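PDB 6FX6: SaTIE-TED from Staphylococcus aureus, which is of unknown function but, as a thioester domain of an LPXTG-anchored surface protein, probably mediates covalent attachment of the bacterium to host targets. Local coordinates for residues V59-L65 against T208-S214; K7-I13 against R34-V40; K77-S82 against L103-L108; Y22-R27 against P50-A54. The contacts are given in a common frame with arbitrary orientation. Residues are numbered along the deposited sequence.

How the contacts relate
Contacts 1, 2 and 4 all reach one curled antiparallel sheet, and contact 3 joins helices 72-87 and 94-107. The centres are about 16 to 20 Å apart. Strands 5-13 and 59-64 are sheet neighbours, so contact 2 runs directly into contact 1, where His60 packs on Leu8. Contacts 2 and 4 alternate along the chain and meet where Phe38 touches Ala54. Both close before contacts 1 and 3 open. Contact 3 falls within the long excursion between the two strands of contact 1. Trp105 links it to Trp35 of contact 2 and to Pro50 of contact 4. Sheet and helices thus form one body, in a structural class reported to have a slipknot topology.

Contact 1 (V59-L65 against T208-S214)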
# COMPACT_ATOMS: atom_id res chain seq x y z
N VAL A 59 -3.27 -17.53 19.05
CA VAL A 59 -3.77 -16.20 19.33
C VAL A 59 -2.59 -15.23 19.40
O VAL A 59 -1.67 -15.43 20.19
CB VAL A 59 -4.56 -16.16 20.67
CG1 VAL A 59 -5.01 -14.75 21.01
CG2 VAL A 59 -5.75 -17.12 20.61
N HIS A 60 -2.62 -14.19 18.56
CA HIS A 60 -1.61 -13.14 18.55
C HIS A 60 -2.19 -11.86 19.14
O HIS A 60 -3.41 -11.70 19.19
CB HIS A 60 -1.14 -12.85 17.11
CG HIS A 60 -0.42 -14.00 16.47
ND1 HIS A 60 -0.95 -15.26 16.38
CD2 HIS A 60 0.80 -14.06 15.87
CE1 HIS A 60 -0.10 -16.06 15.76
NE2 HIS A 60 0.97 -15.35 15.44
N THR A 61 -1.31 -10.96 19.57
CA THR A 61 -1.73 -9.66 20.08
C THR A 61 -1.34 -8.60 19.06
O THR A 61 -0.17 -8.50 18.67
CB THR A 61 -1.12 -9.35 21.47
OG1 THR A 61 0.21 -8.83 21.32
CG2 THR A 61 -1.09 -10.60 22.35
N GLY A 62 -2.33 -7.81 18.63
CA GLY A 62 -2.12 -6.74 17.67
C GLY A 62 -1.63 -5.46 18.33
O GLY A 62 -2.26 -4.97 19.26
N ALA A 63 -0.51 -4.94 17.84
CA ALA A 63 0.01 -3.64 18.25
C ALA A 63 0.38 -2.86 16.98
O ALA A 63 0.54 -3.47 15.93
CB ALA A 63 1.23 -3.81 19.14
N ASN A 64 0.52 -1.55 17.09
CA ASN A 64 0.85 -0.71 15.93
C ASN A 64 2.23 -1.08 15.37
O ASN A 64 3.15 -1.41 16.12
CB ASN A 64 0.80 0.78 16.29
CG ASN A 64 0.80 1.67 15.06
OD1 ASN A 64 1.70 2.49 14.87
ND2 ASN A 64 -0.20 1.51 14.21
N LEU A 65 2.37 -1.02 14.05
CA LEU A 65 3.61 -1.40 13.35
C LEU A 65 4.88 -0.70 13.86
O LEU A 65 5.96 -1.28 13.80
CB LEU A 65 3.46 -1.15 11.84
CG LEU A 65 4.60 -1.62 10.93
CD1 LEU A 65 4.77 -3.14 11.00
CD2 LEU A 65 4.35 -1.17 9.50
N THR A 208 -4.59 1.82 9.91
CA THR A 208 -3.40 1.77 10.76
C THR A 208 -2.75 0.38 10.63
O THR A 208 -3.41 -0.64 10.87
CB THR A 208 -3.70 2.16 12.24
OG1 THR A 208 -2.47 2.31 12.95
CG2 THR A 208 -4.60 1.13 12.96
N PRO A 209 -1.46 0.33 10.22
CA PRO A 209 -0.81 -0.97 10.09
C PRO A 209 -0.50 -1.60 11.44
O PRO A 209 0.01 -0.92 12.33
CB PRO A 209 0.46 -0.66 9.29
CG PRO A 209 0.73 0.78 9.50
CD PRO A 209 -0.57 1.44 9.84
N LEU A 210 -0.81 -2.88 11.57
CA LEU A 210 -0.64 -3.62 12.81
C LEU A 210 0.46 -4.66 12.68
O LEU A 210 0.72 -5.17 11.58
CB LEU A 210 -1.96 -4.31 13.19
CG LEU A 210 -3.19 -3.40 13.36
CD1 LEU A 210 -4.41 -4.21 13.78
CD2 LEU A 210 -2.92 -2.30 14.37
N VAL A 211 1.12 -4.95 13.79
CA VAL A 211 2.03 -6.09 13.90
C VAL A 211 1.40 -7.04 14.91
O VAL A 211 0.84 -6.59 15.92
CB VAL A 211 3.48 -5.68 14.28
CG1 VAL A 211 3.55 -4.86 15.56
CG2 VAL A 211 4.38 -6.91 14.40
N TYR A 212 1.46 -8.33 14.61
CA TYR A 212 0.88 -9.38 15.43
C TYR A 212 1.98 -10.30 15.93
O TYR A 212 2.81 -10.77 15.15
CB TYR A 212 -0.15 -10.17 14.62
CG TYR A 212 -1.46 -9.44 14.47
CD1 TYR A 212 -2.42 -9.50 15.47
CD2 TYR A 212 -1.73 -8.68 13.34
CE1 TYR A 212 -3.63 -8.83 15.35
CE2 TYR A 212 -2.94 -8.01 13.20
CZ TYR A 212 -3.88 -8.08 14.21
OH TYR A 212 -5.07 -7.42 14.09
N THR A 213 1.96 -10.55 17.24
CA THR A 213 3.04 -11.25 17.94
C THR A 213 2.44 -12.36 18.79
O THR A 213 1.47 -12.14 19.51
CB THR A 213 3.82 -10.27 18.83
OG1 THR A 213 4.38 -9.23 18.01
CG2 THR A 213 4.95 -10.97 19.59
N SER A 214 3.03 -13.56 18.69
CA SER A 214 2.72 -14.68 19.57
C SER A 214 4.02 -15.30 20.07
O SER A 214 4.68 -16.04 19.34
CB SER A 214 1.88 -15.73 18.83
OG SER A 214 1.64 -16.85 19.66
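Five backbone hydrogen bonds join these two antiparallel segments. Thr61 and Thr213 form one hydrogen-bonded pair: Thr61 N gives to Thr213 O (3.0 Å), and Thr213 N to Thr61 O (3.3 Å). Ala63 and Val211 form the next. Ala63 N reaches Val211 O at 2.9 Å, and Val211 N reaches Ala63 O at 2.7 Å. Leu65 N then bonds to Pro209 O (2.9 Å). Proline has no amide hydrogen to return. Strands 59-64 and 210-213 are inner members of the curled antiparallel sheet. The alternate residues therefore bond outward: His60 with Gln6, Gly62 with Ala4, Leu210 with Val222 and Tyr212 with Val220. Asn64 O takes a hydrogen bond from Thr67 OG1, and Thr213 OG1 a weak one from Lys219 NZ. At the non-hydrogen-bonded pair Gly62-Tyr212, the lack of a side chain on Gly62 leaves room for the tyrosine ring, with Tyr212 CE1 3.5 Å from Gly62 CA. Ser214 CB makes a CH-pi contact, 3.5 Å from the centroid of the His60 ring, while His60 ND1 bonds to the carbonyl of Ala58.

Contact 2 (K7-I13 against R34-V40)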
# COMPACT_ATOMS: atom_id res chain seq x y z
N LYS A 7 -6.51 -14.64 15.89
CA LYS A 7 -5.94 -15.92 15.52
C LYS A 7 -5.26 -15.80 14.16
O LYS A 7 -5.82 -15.19 13.24
CB LYS A 7 -7.04 -16.98 15.47
CG LYS A 7 -6.55 -18.42 15.60
CD LYS A 7 -7.71 -19.40 15.76
CE LYS A 7 -8.26 -19.41 17.18
NZ LYS A 7 -9.53 -20.17 17.28
N LEU A 8 -4.06 -16.36 14.02
CA LEU A 8 -3.37 -16.40 12.73
C LEU A 8 -3.89 -17.59 11.92
O LEU A 8 -3.74 -18.74 12.33
CB LEU A 8 -1.85 -16.53 12.92
CG LEU A 8 -0.97 -16.60 11.67
CD1 LEU A 8 -1.18 -15.37 10.79
CD2 LEU A 8 0.49 -16.73 12.05
N ASP A 9 -4.50 -17.28 10.77
CA ASP A 9 -4.95 -18.29 9.82
C ASP A 9 -3.99 -18.35 8.64
O ASP A 9 -3.16 -17.46 8.45
CB ASP A 9 -6.36 -17.97 9.32
CG ASP A 9 -7.40 -17.91 10.44
OD1 ASP A 9 -7.29 -18.69 11.41
OD2 ASP A 9 -8.33 -17.10 10.34
N VAL A 10 -4.11 -19.41 7.86
CA VAL A 10 -3.20 -19.67 6.75
C VAL A 10 -3.92 -20.39 5.62
O VAL A 10 -4.89 -21.10 5.86
CB VAL A 10 -1.98 -20.51 7.21
CG1 VAL A 10 -2.40 -21.92 7.62
CG2 VAL A 10 -0.91 -20.57 6.13
N LYS A 11 -3.45 -20.18 4.40
CA LYS A 11 -3.73 -21.06 3.27
C LYS A 11 -2.39 -21.47 2.69
O LYS A 11 -1.55 -20.63 2.38
CB LYS A 11 -4.61 -20.36 2.23
CG LYS A 11 -6.04 -20.15 2.74
CD LYS A 11 -7.07 -20.00 1.64
CE LYS A 11 -7.24 -18.56 1.19
NZ LYS A 11 -8.40 -18.39 0.27
N TRP A 12 -2.17 -22.78 2.59
CA TRP A 12 -0.88 -23.31 2.16
C TRP A 12 -0.77 -23.31 0.64
O TRP A 12 -1.71 -23.71 -0.05
CB TRP A 12 -0.67 -24.72 2.71
CG TRP A 12 -0.53 -24.74 4.20
CD1 TRP A 12 -1.43 -25.20 5.11
CD2 TRP A 12 0.59 -24.25 4.96
NE1 TRP A 12 -0.95 -25.03 6.39
CE2 TRP A 12 0.29 -24.45 6.32
CE3 TRP A 12 1.81 -23.66 4.62
CZ2 TRP A 12 1.17 -24.09 7.35
CZ3 TRP A 12 2.69 -23.30 5.64
CH2 TRP A 12 2.36 -23.51 6.98
N ILE A 13 0.38 -22.86 0.15
CA ILE A 13 0.72 -22.92 -1.26
C ILE A 13 1.80 -23.99 -1.37
O ILE A 13 2.93 -23.79 -0.94
CB ILE A 13 1.25 -21.55 -1.74
CG1 ILE A 13 0.16 -20.47 -1.57
CG2 ILE A 13 1.72 -21.64 -3.20
CD1 ILE A 13 0.68 -19.05 -1.59
N ARG A 34 7.21 -24.98 0.48
CA ARG A 34 5.81 -24.56 0.52
C ARG A 34 5.78 -23.12 1.02
O ARG A 34 6.80 -22.59 1.48
CB ARG A 34 4.98 -25.46 1.44
CG ARG A 34 5.51 -25.55 2.86
CD ARG A 34 4.46 -25.99 3.87
NE ARG A 34 4.91 -25.71 5.24
CZ ARG A 34 4.37 -26.19 6.36
NH1 ARG A 34 4.89 -25.84 7.54
NH2 ARG A 34 3.32 -27.02 6.33
N TRP A 35 4.61 -22.50 0.94
CA TRP A 35 4.48 -21.10 1.31
C TRP A 35 3.19 -20.83 2.07
O TRP A 35 2.10 -21.24 1.64
CB TRP A 35 4.56 -20.21 0.06
CG TRP A 35 5.21 -18.92 0.35
CD1 TRP A 35 4.67 -17.87 1.03
CD2 TRP A 35 6.54 -18.52 -0.00
NE1 TRP A 35 5.57 -16.85 1.13
CE2 TRP A 35 6.73 -17.21 0.50
CE3 TRP A 35 7.58 -19.13 -0.70
CZ2 TRP A 35 7.92 -16.51 0.32
CZ3 TRP A 35 8.77 -18.43 -0.88
CH2 TRP A 35 8.93 -17.13 -0.37
N ALA A 36 3.33 -20.14 3.20
CA ALA A 36 2.19 -19.76 4.03
C ALA A 36 1.64 -18.44 3.52
O ALA A 36 2.35 -17.43 3.51
CB ALA A 36 2.62 -19.62 5.48
N LYS A 37 0.39 -18.46 3.06
CA LYS A 37 -0.33 -17.23 2.76
C LYS A 37 -1.14 -16.90 4.01
O LYS A 37 -2.16 -17.53 4.29
CB LYS A 37 -1.24 -17.41 1.55
CG LYS A 37 -1.87 -16.12 1.05
CD LYS A 37 -2.88 -16.40 -0.04
CE LYS A 37 -3.43 -15.12 -0.64
NZ LYS A 37 -4.52 -15.39 -1.61
N PHE A 38 -0.67 -15.89 4.74
CA PHE A 38 -1.24 -15.55 6.04
C PHE A 38 -2.50 -14.70 5.94
O PHE A 38 -2.58 -13.78 5.11
CB PHE A 38 -0.22 -14.80 6.90
CG PHE A 38 1.04 -15.58 7.19
CD1 PHE A 38 1.01 -16.65 8.08
CD2 PHE A 38 2.25 -15.23 6.60
CE1 PHE A 38 2.17 -17.37 8.37
CE2 PHE A 38 3.41 -15.94 6.88
CZ PHE A 38 3.37 -17.02 7.76
N TYR A 39 -3.48 -15.01 6.78
CA TYR A 39 -4.67 -14.19 6.98
C TYR A 39 -4.82 -13.88 8.46
O TYR A 39 -4.56 -14.74 9.29
CB TYR A 39 -5.92 -14.93 6.49
CG TYR A 39 -6.01 -15.10 4.99
CD1 TYR A 39 -5.25 -16.07 4.34
CD2 TYR A 39 -6.86 -14.30 4.22
CE1 TYR A 39 -5.32 -16.23 2.96
CE2 TYR A 39 -6.95 -14.46 2.84
CZ TYR A 39 -6.17 -15.43 2.22
OH TYR A 39 -6.24 -15.59 0.86
N VAL A 40 -5.23 -12.66 8.78
CA VAL A 40 -5.59 -12.28 10.15
C VAL A 40 -6.93 -11.56 10.08
O VAL A 40 -7.04 -10.50 9.46
CB VAL A 40 -4.55 -11.35 10.81
CG1 VAL A 40 -4.93 -11.05 12.26
CG2 VAL A 40 -3.15 -11.98 10.75
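Residues 7-13 of strand 5-13 and 35-40 of strand 30-40 are antiparallel neighbours in the curled sheet of the thioester domain. Three hydrogen-bonded pairs, Asp9-Tyr39, Lys11-Lys37 and Ile13-Trp35, give six backbone bonds. Side chains alternate between two faces. On one face, Val10 takes the p rotamer and puts CG2 3.7 Å from Ala36 CB. Leu8 is t,p, so its CD1 meets Phe38 CD1 at 3.7 Å and Val40 CG2 at 3.9 Å. On the other face, Ile13 and Trp35 meet at their CB atoms (4.0 Å). Trp35 has an off-rotamer chi1 of -146°. Its ring leads away from strand 5-13 and packs on Ile98, Gln101 and Met102 of helix 94-107. Lys37 is extended, with all four chi angles t, which carries NZ to Tyr39 OH (3.0 Å) and to Tyr86 OH. Trp12 (chi1 m) lays its ring against Arg34, whose side chain is p,t,t. The guanidinium lies flat on the indole in a cation-pi stack, with Arg34 CZ 3.7 Å from the six-membered ring centroid of Trp12.

Contact 3 (K77-S82 against L103-L108); sequences KLTMIS and LIWELL
Both segments are helical. Residues 77-82 lie inside helix 72-87, with phi/psi near -60/-45. Residues from Leu103 on lie near the C-terminal end of helix 94-107; Leu108 has phi/psi -105/21. The short axes run antiparallel at 166° and come within 10.0 Å. The closest CA pair is Leu78-Ile104, 6.2 Å apart. Within the helices, Ile81 N bonds to Lys77 O (2.9 Å) and Ser82 N to Leu78 O (3.1 Å). Leu107 N to Leu103 O is weak at 3.5 Å. Apolar contacts alone join the segments. Leu78, Ile81, Ile104 and Leu107 are all m,t, and Leu103 is t,p. Ile81 CD1 meets Leu107 CD1 at 3.3 Å. Ile81 CG2 reaches Ile104 CG1 at 3.7 Å and Leu103 CD2 at 4.0 Å. Leu78 CD2 touches Ile104 CG2 at 3.7 Å. The aliphatic part of Lys77 adds CG to Leu107 CD1 at 3.8 Å. Trp105 points away and bonds weakly to the carbonyl of Cys47. The arrangement is an antiparallel pair of consecutive helices, packed through apolar side chains within the thioester domain.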
# COMPACT_ATOMS: atom_id res chain seq x y z
N LYS A 77 7.28 2.13 3.11
CA LYS A 77 7.61 1.24 1.99
C LYS A 77 6.98 -0.15 2.15
O LYS A 77 6.43 -0.69 1.19
CB LYS A 77 9.13 1.14 1.79
CG LYS A 77 9.52 0.70 0.38
CD LYS A 77 10.92 1.15 0.01
CE LYS A 77 11.18 0.98 -1.49
NZ LYS A 77 12.45 1.64 -1.92
N LEU A 78 7.02 -0.70 3.36
CA LEU A 78 6.41 -2.01 3.62
C LEU A 78 4.90 -2.03 3.32
O LEU A 78 4.40 -3.01 2.77
CB LEU A 78 6.66 -2.46 5.07
CG LEU A 78 8.12 -2.78 5.42
CD1 LEU A 78 8.30 -2.80 6.93
CD2 LEU A 78 8.55 -4.11 4.82
N THR A 79 4.20 -0.94 3.66
CA THR A 79 2.77 -0.84 3.37
C THR A 79 2.50 -0.61 1.88
O THR A 79 1.52 -1.12 1.34
CB THR A 79 2.08 0.27 4.21
OG1 THR A 79 2.66 1.54 3.93
CG2 THR A 79 2.19 -0.02 5.71
N MSE A 80 3.39 0.13 1.21
CA MSE A 80 3.33 0.34 -0.24
C MSE A 80 3.49 -0.95 -0.99
O MSE A 80 2.77 -1.22 -1.95
CB MSE A 80 4.45 1.25 -0.77
CG MSE A 80 4.48 2.67 -0.22
SE MSE A 80 2.85 3.61 -0.74
CE MSE A 80 1.78 3.30 0.89
N ILE A 81 4.46 -1.77 -0.57
CA ILE A 81 4.70 -3.06 -1.21
C ILE A 81 3.52 -4.00 -0.98
O ILE A 81 3.08 -4.68 -1.90
CB ILE A 81 6.03 -3.69 -0.74
CG1 ILE A 81 7.22 -2.83 -1.19
CG2 ILE A 81 6.18 -5.10 -1.30
CD1 ILE A 81 8.49 -3.07 -0.40
N SER A 82 3.01 -4.04 0.25
CA SER A 82 1.84 -4.85 0.55
C SER A 82 0.65 -4.40 -0.30
O SER A 82 0.02 -5.21 -0.97
CB SER A 82 1.50 -4.78 2.04
OG SER A 82 0.32 -5.52 2.33
N LEU A 103 9.64 -9.59 -1.76
CA LEU A 103 10.11 -8.20 -1.86
C LEU A 103 10.13 -7.50 -0.50
O LEU A 103 11.07 -6.76 -0.20
CB LEU A 103 9.25 -7.41 -2.85
CG LEU A 103 9.70 -5.96 -3.15
CD1 LEU A 103 11.18 -5.89 -3.50
CD2 LEU A 103 8.85 -5.38 -4.27
N ILE A 104 9.09 -7.73 0.30
CA ILE A 104 9.05 -7.30 1.70
C ILE A 104 10.27 -7.83 2.44
O ILE A 104 10.94 -7.08 3.15
CB ILE A 104 7.73 -7.74 2.40
CG1 ILE A 104 6.57 -6.86 1.93
CG2 ILE A 104 7.85 -7.68 3.93
CD1 ILE A 104 5.20 -7.44 2.21
N TRP A 105 10.55 -9.12 2.26
CA TRP A 105 11.70 -9.74 2.91
C TRP A 105 13.06 -9.22 2.44
O TRP A 105 14.01 -9.24 3.22
CB TRP A 105 11.67 -11.27 2.76
CG TRP A 105 10.74 -12.00 3.68
CD1 TRP A 105 10.03 -11.49 4.73
CD2 TRP A 105 10.48 -13.40 3.66
NE1 TRP A 105 9.32 -12.48 5.35
CE2 TRP A 105 9.58 -13.67 4.71
CE3 TRP A 105 10.91 -14.45 2.85
CZ2 TRP A 105 9.09 -14.95 4.97
CZ3 TRP A 105 10.43 -15.73 3.10
CH2 TRP A 105 9.52 -15.97 4.16
N GLU A 106 13.17 -8.77 1.19
CA GLU A 106 14.40 -8.11 0.72
C GLU A 106 14.75 -6.87 1.53
O GLU A 106 15.92 -6.62 1.79
CB GLU A 106 14.33 -7.73 -0.77
CG GLU A 106 14.44 -8.91 -1.72
CD GLU A 106 15.11 -8.58 -3.05
OE1 GLU A 106 16.14 -7.87 -3.05
OE2 GLU A 106 14.61 -9.06 -4.10
N LEU A 107 13.73 -6.11 1.94
CA LEU A 107 13.93 -4.93 2.78
C LEU A 107 14.28 -5.24 4.23
O LEU A 107 14.81 -4.39 4.93
CB LEU A 107 12.69 -4.03 2.75
CG LEU A 107 12.39 -3.31 1.44
CD1 LEU A 107 11.09 -2.53 1.60
CD2 LEU A 107 13.53 -2.38 1.03
N LEU A 108 13.96 -6.45 4.68
CA LEU A 108 14.25 -6.90 6.04
C LEU A 108 15.42 -7.89 6.13
O LEU A 108 15.54 -8.63 7.11
CB LEU A 108 12.98 -7.52 6.64
CG LEU A 108 11.74 -6.63 6.59
CD1 LEU A 108 10.52 -7.40 7.07
CD2 LEU A 108 11.94 -5.37 7.42

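Contact 4 (Y22-R27 against P50-A54); sequences YSAKDR and PNKEA. With ACT (acetate ion), chain D; ACT (acetate ion), chain E.
Lys25, not a glycine, occupies the second position of a type II' beta turn, with phi/psi of 59/-137. The turn runs from Ala24 to Arg27. Asp26 follows at -59/-34, and Ala24 N bonds to Arg27 O at 2.8 Å. The loop 50-54 has no regular structure and passes beside this turn. Pro50 (-63/-15) and Asn51 (-91/10) form its bend, then Lys52 and Glu53 extend. The closest CA pair is Arg27-Asn51, 5.3 Å apart. Ala24 CB packs on Pro50 CB (3.8 Å), and Lys25 CB on Asn51 CB (3.8 Å). The turn leads out of strand 20-24 of the curled sheet, so the contact packs the loop that follows strand 43-47 beside the turn at the end of strand 20-24. Tyr22 (chi1 p) crosses to give its OH hydrogen to Pro50 O at 2.7 Å. Tyr22 OH in turn accepts a hydrogen bond from Arg27 NH1 at 2.8 Å. Arg27 is t,t,m and spreads its guanidinium over the loop, with one face toward Lys52 CA and Asn51 O. Arg27 NH1 also binds OXT of one acetate (chain E) at 3.1 Å. Arg27 NH2 makes a weak bond to O of the other acetate (chain D) at 3.5 Å. Both acetates are probably from the crystallisation liquor. Beside the turn, Asn51 (chi1 p) gives ND2 to OD1 of Asp26 (chi1 p) at 3.0 Å, nearly straight at 173°.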
# COMPACT_ATOMS: atom_id res chain seq x y z
N TYR A 22 17.14 -19.54 0.51
CA TYR A 22 17.49 -18.21 1.00
C TYR A 22 18.16 -18.21 2.36
O TYR A 22 18.09 -19.19 3.10
CB TYR A 22 16.25 -17.32 1.03
CG TYR A 22 15.36 -17.49 2.24
CD1 TYR A 22 14.52 -18.59 2.37
CD2 TYR A 22 15.35 -16.53 3.26
CE1 TYR A 22 13.69 -18.74 3.47
CE2 TYR A 22 14.53 -16.67 4.37
CZ TYR A 22 13.70 -17.78 4.48
OH TYR A 22 12.88 -17.92 5.58
N SER A 23 18.79 -17.08 2.67
CA SER A 23 19.41 -16.82 3.96
C SER A 23 18.88 -15.50 4.52
O SER A 23 18.62 -14.55 3.78
CB SER A 23 20.93 -16.78 3.84
OG SER A 23 21.43 -18.04 3.45
N ALA A 24 18.71 -15.46 5.84
CA ALA A 24 18.23 -14.27 6.54
C ALA A 24 18.57 -14.41 8.02
O ALA A 24 18.03 -15.29 8.69
CB ALA A 24 16.73 -14.13 6.35
N LYS A 25 19.49 -13.57 8.51
CA LYS A 25 20.00 -13.66 9.88
C LYS A 25 20.65 -15.05 10.14
O LYS A 25 21.40 -15.52 9.28
CB LYS A 25 18.91 -13.32 10.91
CG LYS A 25 18.33 -11.92 10.81
CD LYS A 25 17.86 -11.46 12.18
CE LYS A 25 16.90 -10.29 12.12
NZ LYS A 25 16.45 -9.95 13.50
N ASP A 26 20.40 -15.67 11.29
CA ASP A 26 20.88 -17.03 11.60
C ASP A 26 20.40 -18.12 10.62
O ASP A 26 21.13 -19.07 10.34
CB ASP A 26 20.52 -17.43 13.04
CG ASP A 26 19.02 -17.40 13.32
OD1 ASP A 26 18.35 -16.41 12.93
OD2 ASP A 26 18.50 -18.37 13.93
N ARG A 27 19.18 -17.97 10.10
CA ARG A 27 18.65 -18.89 9.09
C ARG A 27 19.48 -18.80 7.81
O ARG A 27 19.43 -17.80 7.10
CB ARG A 27 17.18 -18.58 8.79
CG ARG A 27 16.53 -19.49 7.76
CD ARG A 27 15.04 -19.21 7.62
NE ARG A 27 14.27 -19.78 8.72
CZ ARG A 27 12.95 -19.91 8.75
NH1 ARG A 27 12.18 -19.51 7.74
NH2 ARG A 27 12.37 -20.46 9.82
N PRO A 50 11.97 -12.67 8.43
CA PRO A 50 12.25 -13.81 7.52
C PRO A 50 13.03 -15.00 8.11
O PRO A 50 13.05 -16.07 7.49
CB PRO A 50 13.04 -13.16 6.38
CG PRO A 50 13.63 -11.93 6.97
CD PRO A 50 12.64 -11.44 7.97
N ASN A 51 13.65 -14.82 9.27
CA ASN A 51 14.40 -15.87 9.97
C ASN A 51 13.60 -16.72 10.98
O ASN A 51 14.19 -17.49 11.72
CB ASN A 51 15.60 -15.24 10.69
CG ASN A 51 15.19 -14.46 11.93
OD1 ASN A 51 14.24 -13.68 11.89
ND2 ASN A 51 15.90 -14.68 13.03
N LYS A 52 12.27 -16.58 11.01
CA LYS A 52 11.44 -17.27 12.01
C LYS A 52 10.21 -17.95 11.43
O LYS A 52 9.65 -17.50 10.43
CB LYS A 52 10.99 -16.28 13.08
CG LYS A 52 12.12 -15.77 13.95
CD LYS A 52 11.59 -14.87 15.05
CE LYS A 52 12.67 -14.57 16.08
NZ LYS A 52 12.08 -13.91 17.27
N GLU A 53 9.79 -19.02 12.10
CA GLU A 53 8.54 -19.71 11.79
C GLU A 53 7.35 -19.03 12.49
O GLU A 53 7.46 -18.63 13.65
CB GLU A 53 8.62 -21.20 12.18
CG GLU A 53 8.35 -21.55 13.65
CD GLU A 53 9.29 -20.88 14.65
OE1 GLU A 53 10.46 -20.60 14.30
OE2 GLU A 53 8.85 -20.63 15.79
N ALA A 54 6.24 -18.90 11.78
CA ALA A 54 5.01 -18.34 12.34
C ALA A 54 4.26 -19.39 13.18
O ALA A 54 4.36 -20.59 12.92
CB ALA A 54 4.11 -17.81 11.23
C ACT D . 16.00 -22.05 11.83
O ACT D . 15.03 -21.27 11.93
OXT ACT D . 16.24 -22.93 12.68
CH3 ACT D . 16.91 -21.92 10.65
C ACT E . 8.42 -21.54 7.71
O ACT E . 7.72 -21.22 6.73
OXT ACT E . 9.55 -21.06 7.90
CH3 ACT E . 7.88 -22.54 8.69